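Local coordinates for cell wall surface anchor family protein (Streptococcus pneumoniae, PDB 4OQ1), which probably anchors the pneumococcal pilus to the bacterial cell wall as its ancillary pilin, and contains CnaB-type domains of reversed immunoglobulin fold, at residues E26-V31 with D131-P136. The protein carries 3 engineered substitutions. Numbering follows the deposited sequence.
Sequences EDHTLV and DQTVEP
Strand 28-33 passes beside the end of the loop 131-136, with the CA atoms of Thr29 and Pro136 5.1 Å apart, where the loop leads through a cis peptide bond into the parallel edge strand 137-140. At the start of that pairing, a Glu135 side-chain oxygen serves as acceptor for the Thr29 amide. With CG anti to its own N (chi1 173°) and a bend at chi2, the Glu135 carboxylate reaches Thr29 with both oxygens on their syn sides: OE1 takes the bond from Thr29 N at 2.7 Å, and OE2 takes the one from Thr29 OG1, also 2.7 Å. Threonine suits the place by offering a hydroxyl next to its amide. OE1 also accepts from a water lying in the plane of the His28 ring at its edge, 3.1 Å from ND1. Thr133 packs obliquely against the ND1-CE1 side of the ring, its CB 3.7 Å from His28 CE1, while Asn105 holds His28 NE2. Farther along, the Pro136 ring meets a methyl of Val31 (CG to CG2, 3.6 Å). Two bonds to one residue restrict the carboxylate's rotation and tie loop to strand; donors on both oxygens would favour the ionised form, although the like charge of Asp27 nearby would work against it.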
ATOM      1  N   GLU A  26     -19.719  39.264 -23.201  1.00 47.70           N
ATOM      2  CA  GLU A  26     -18.777  38.479 -24.055  1.00 52.64           C
ATOM      3  C   GLU A  26     -17.382  38.180 -23.471  1.00 48.15           C
ATOM      4  O   GLU A  26     -16.648  37.380 -24.075  1.00 50.58           O
ATOM      5  CB  GLU A  26     -18.614  39.107 -25.430  1.00 57.52           C
ATOM      6  CG  GLU A  26     -17.162  39.189 -25.910  1.00 62.67           C
ATOM      7  CD  GLU A  26     -17.063  39.670 -27.317  1.00 71.11           C
ATOM      8  OE1 GLU A  26     -17.635  38.999 -28.201  1.00 80.18           O
ATOM      9  OE2 GLU A  26     -16.418  40.717 -27.529  1.00 87.41           O
ATOM     10  N   ASP A  27     -16.961  38.789 -22.360  1.00 47.76           N
ATOM     11  CA  ASP A  27     -15.767  38.202 -21.682  1.00 48.86           C
ATOM     12  C   ASP A  27     -16.016  37.829 -20.214  1.00 48.66           C
ATOM     13  O   ASP A  27     -15.829  38.629 -19.268  1.00 43.82           O
ATOM     14  CB  ASP A  27     -14.522  39.058 -21.843  1.00 52.50           C
ATOM     15  CG  ASP A  27     -13.270  38.294 -21.523  1.00 58.25           C
ATOM     16  OD1 ASP A  27     -12.660  37.684 -22.434  1.00 52.17           O
ATOM     17  OD2 ASP A  27     -12.936  38.264 -20.330  1.00 62.45           O
ATOM     18  N   HIS A  28     -16.471  36.589 -20.037  1.00 34.77           N
ATOM     19  CA  HIS A  28     -16.785  36.111 -18.744  1.00 32.43           C
ATOM     20  C   HIS A  28     -15.737  35.088 -18.300  1.00 26.98           C
ATOM     21  O   HIS A  28     -15.095  34.362 -19.115  1.00 29.43           O
ATOM     22  CB  HIS A  28     -18.169  35.450 -18.705  1.00 31.40           C
ATOM     23  CG  HIS A  28     -19.289  36.381 -18.959  1.00 39.45           C
ATOM     24  ND1 HIS A  28     -19.882  37.113 -17.955  1.00 39.15           N
ATOM     25  CD2 HIS A  28     -19.953  36.688 -20.100  1.00 38.27           C
ATOM     26  CE1 HIS A  28     -20.848  37.851 -18.472  1.00 40.23           C
ATOM     27  NE2 HIS A  28     -20.914  37.606 -19.766  1.00 39.64           N
ATOM     28  N   THR A  29     -15.600  35.049 -17.009  1.00 27.28           N
ATOM     29  CA  THR A  29     -14.815  34.017 -16.354  1.00 29.28           C
ATOM     30  C   THR A  29     -15.697  33.106 -15.449  1.00 26.28           C
ATOM     31  O   THR A  29     -16.529  33.578 -14.658  1.00 26.62           O
ATOM     32  CB  THR A  29     -13.708  34.624 -15.477  1.00 30.78           C
ATOM     33  OG1 THR A  29     -12.847  35.433 -16.285  1.00 31.40           O
ATOM     34  CG2 THR A  29     -12.908  33.529 -14.840  1.00 27.97           C
ATOM     35  N   LEU A  30     -15.461  31.798 -15.595  1.00 24.70           N
ATOM     36  CA  LEU A  30     -16.092  30.781 -14.743  1.00 22.60           C
ATOM     37  C   LEU A  30     -15.031  30.169 -13.790  1.00 20.22           C
ATOM     38  O   LEU A  30     -13.968  29.776 -14.173  1.00 19.66           O
ATOM     39  CB  LEU A  30     -16.725  29.658 -15.612  1.00 19.32           C
ATOM     40  CG  LEU A  30     -17.287  28.446 -14.838  1.00 20.69           C
ATOM     41  CD1 LEU A  30     -18.471  28.704 -14.000  1.00 24.32           C
ATOM     42  CD2 LEU A  30     -17.533  27.312 -15.873  1.00 20.89           C
ATOM     43  N   VAL A  31     -15.380  30.156 -12.516  1.00 20.51           N
ATOM     44  CA  VAL A  31     -14.553  29.525 -11.451  1.00 21.19           C
ATOM     45  C   VAL A  31     -15.239  28.148 -11.078  1.00 21.83           C
ATOM     46  O   VAL A  31     -16.479  28.104 -10.854  1.00 22.77           O
ATOM     47  CB  VAL A  31     -14.484  30.508 -10.214  1.00 21.81           C
ATOM     48  CG1 VAL A  31     -14.113  29.819  -8.920  1.00 22.13           C
ATOM     49  CG2 VAL A  31     -13.501  31.650 -10.456  1.00 24.38           C
ATOM     50  N   ASP A 131     -25.305  39.303 -19.718  1.00 40.03           N
ATOM     51  CA  ASP A 131     -24.661  40.630 -19.456  1.00 41.24           C
ATOM     52  C   ASP A 131     -24.826  41.014 -17.995  1.00 41.26           C
ATOM     53  O   ASP A 131     -24.151  41.931 -17.562  1.00 46.55           O
ATOM     54  CB  ASP A 131     -25.203  41.775 -20.364  1.00 41.38           C
ATOM     55  CG  ASP A 131     -24.637  41.717 -21.802  1.00 46.96           C
ATOM     56  OD1 ASP A 131     -23.635  41.036 -21.968  1.00 46.42           O
ATOM     57  OD2 ASP A 131     -25.181  42.349 -22.759  1.00 50.11           O
ATOM     58  N   GLN A 132     -25.704  40.336 -17.236  1.00 40.09           N
ATOM     59  CA  GLN A 132     -25.915  40.636 -15.798  1.00 44.71           C
ATOM     60  C   GLN A 132     -25.130  39.795 -14.813  1.00 50.30           C
ATOM     61  O   GLN A 132     -25.266  39.970 -13.601  1.00 52.54           O
ATOM     62  CB  GLN A 132     -27.368  40.408 -15.443  1.00 46.79           C
ATOM     63  CG  GLN A 132     -28.358  41.107 -16.369  1.00 53.53           C
ATOM     64  CD  GLN A 132     -28.029  42.567 -16.579  1.00 62.36           C
ATOM     65  OE1 GLN A 132     -27.575  43.256 -15.655  1.00 72.86           O
ATOM     66  NE2 GLN A 132     -28.256  43.057 -17.798  1.00 68.01           N
ATOM     67  N   THR A 133     -24.368  38.842 -15.344  1.00 52.05           N
ATOM     68  CA  THR A 133     -23.611  37.857 -14.577  1.00 48.17           C
ATOM     69  C   THR A 133     -22.551  38.584 -13.805  1.00 48.67           C
ATOM     70  O   THR A 133     -21.711  39.236 -14.435  1.00 45.36           O
ATOM     71  CB  THR A 133     -22.826  36.900 -15.542  1.00 45.57           C
ATOM     72  OG1 THR A 133     -23.757  36.074 -16.267  1.00 40.13           O
ATOM     73  CG2 THR A 133     -21.818  36.045 -14.769  1.00 45.66           C
ATOM     74  N   VAL A 134     -22.547  38.425 -12.480  1.00 47.70           N
ATOM     75  CA  VAL A 134     -21.449  38.972 -11.633  1.00 53.87           C
ATOM     76  C   VAL A 134     -20.176  38.139 -11.843  1.00 49.09           C
ATOM     77  O   VAL A 134     -20.254  36.918 -11.799  1.00 47.65           O
ATOM     78  CB  VAL A 134     -21.874  39.068 -10.109  1.00 61.42           C
ATOM     79  CG1 VAL A 134     -21.385  37.864  -9.285  1.00 58.81           C
ATOM     80  CG2 VAL A 134     -21.438  40.397  -9.470  1.00 50.54           C
ATOM     81  N   GLU A 135     -19.033  38.808 -12.080  1.00 48.34           N
ATOM     82  CA  GLU A 135     -17.723  38.178 -12.368  1.00 45.66           C
ATOM     83  C   GLU A 135     -16.792  37.946 -11.166  1.00 47.35           C
ATOM     84  O   GLU A 135     -16.494  38.860 -10.411  1.00 41.32           O
ATOM     85  CB  GLU A 135     -16.949  39.048 -13.361  1.00 49.59           C
ATOM     86  CG  GLU A 135     -15.492  38.629 -13.636  1.00 51.02           C
ATOM     87  CD  GLU A 135     -15.298  37.749 -14.871  1.00 55.69           C
ATOM     88  OE1 GLU A 135     -16.277  37.168 -15.413  1.00 48.66           O
ATOM     89  OE2 GLU A 135     -14.116  37.608 -15.288  1.00 55.93           O
ATOM     90  N   PRO A 136     -16.265  36.732 -11.020  1.00 38.19           N
ATOM     91  CA  PRO A 136     -16.573  35.528 -11.847  1.00 38.08           C
ATOM     92  C   PRO A 136     -17.874  34.806 -11.402  1.00 30.96           C
ATOM     93  O   PRO A 136     -18.432  35.062 -10.322  1.00 29.52           O
ATOM     94  CB  PRO A 136     -15.383  34.639 -11.567  1.00 36.10           C
ATOM     95  CG  PRO A 136     -15.150  34.881 -10.118  1.00 38.48           C
ATOM     96  CD  PRO A 136     -15.495  36.350  -9.825  1.00 36.77           C
TER
HETATM   97  O   HOH W   1     -18.689  36.833 -15.134  1.00 52.39           O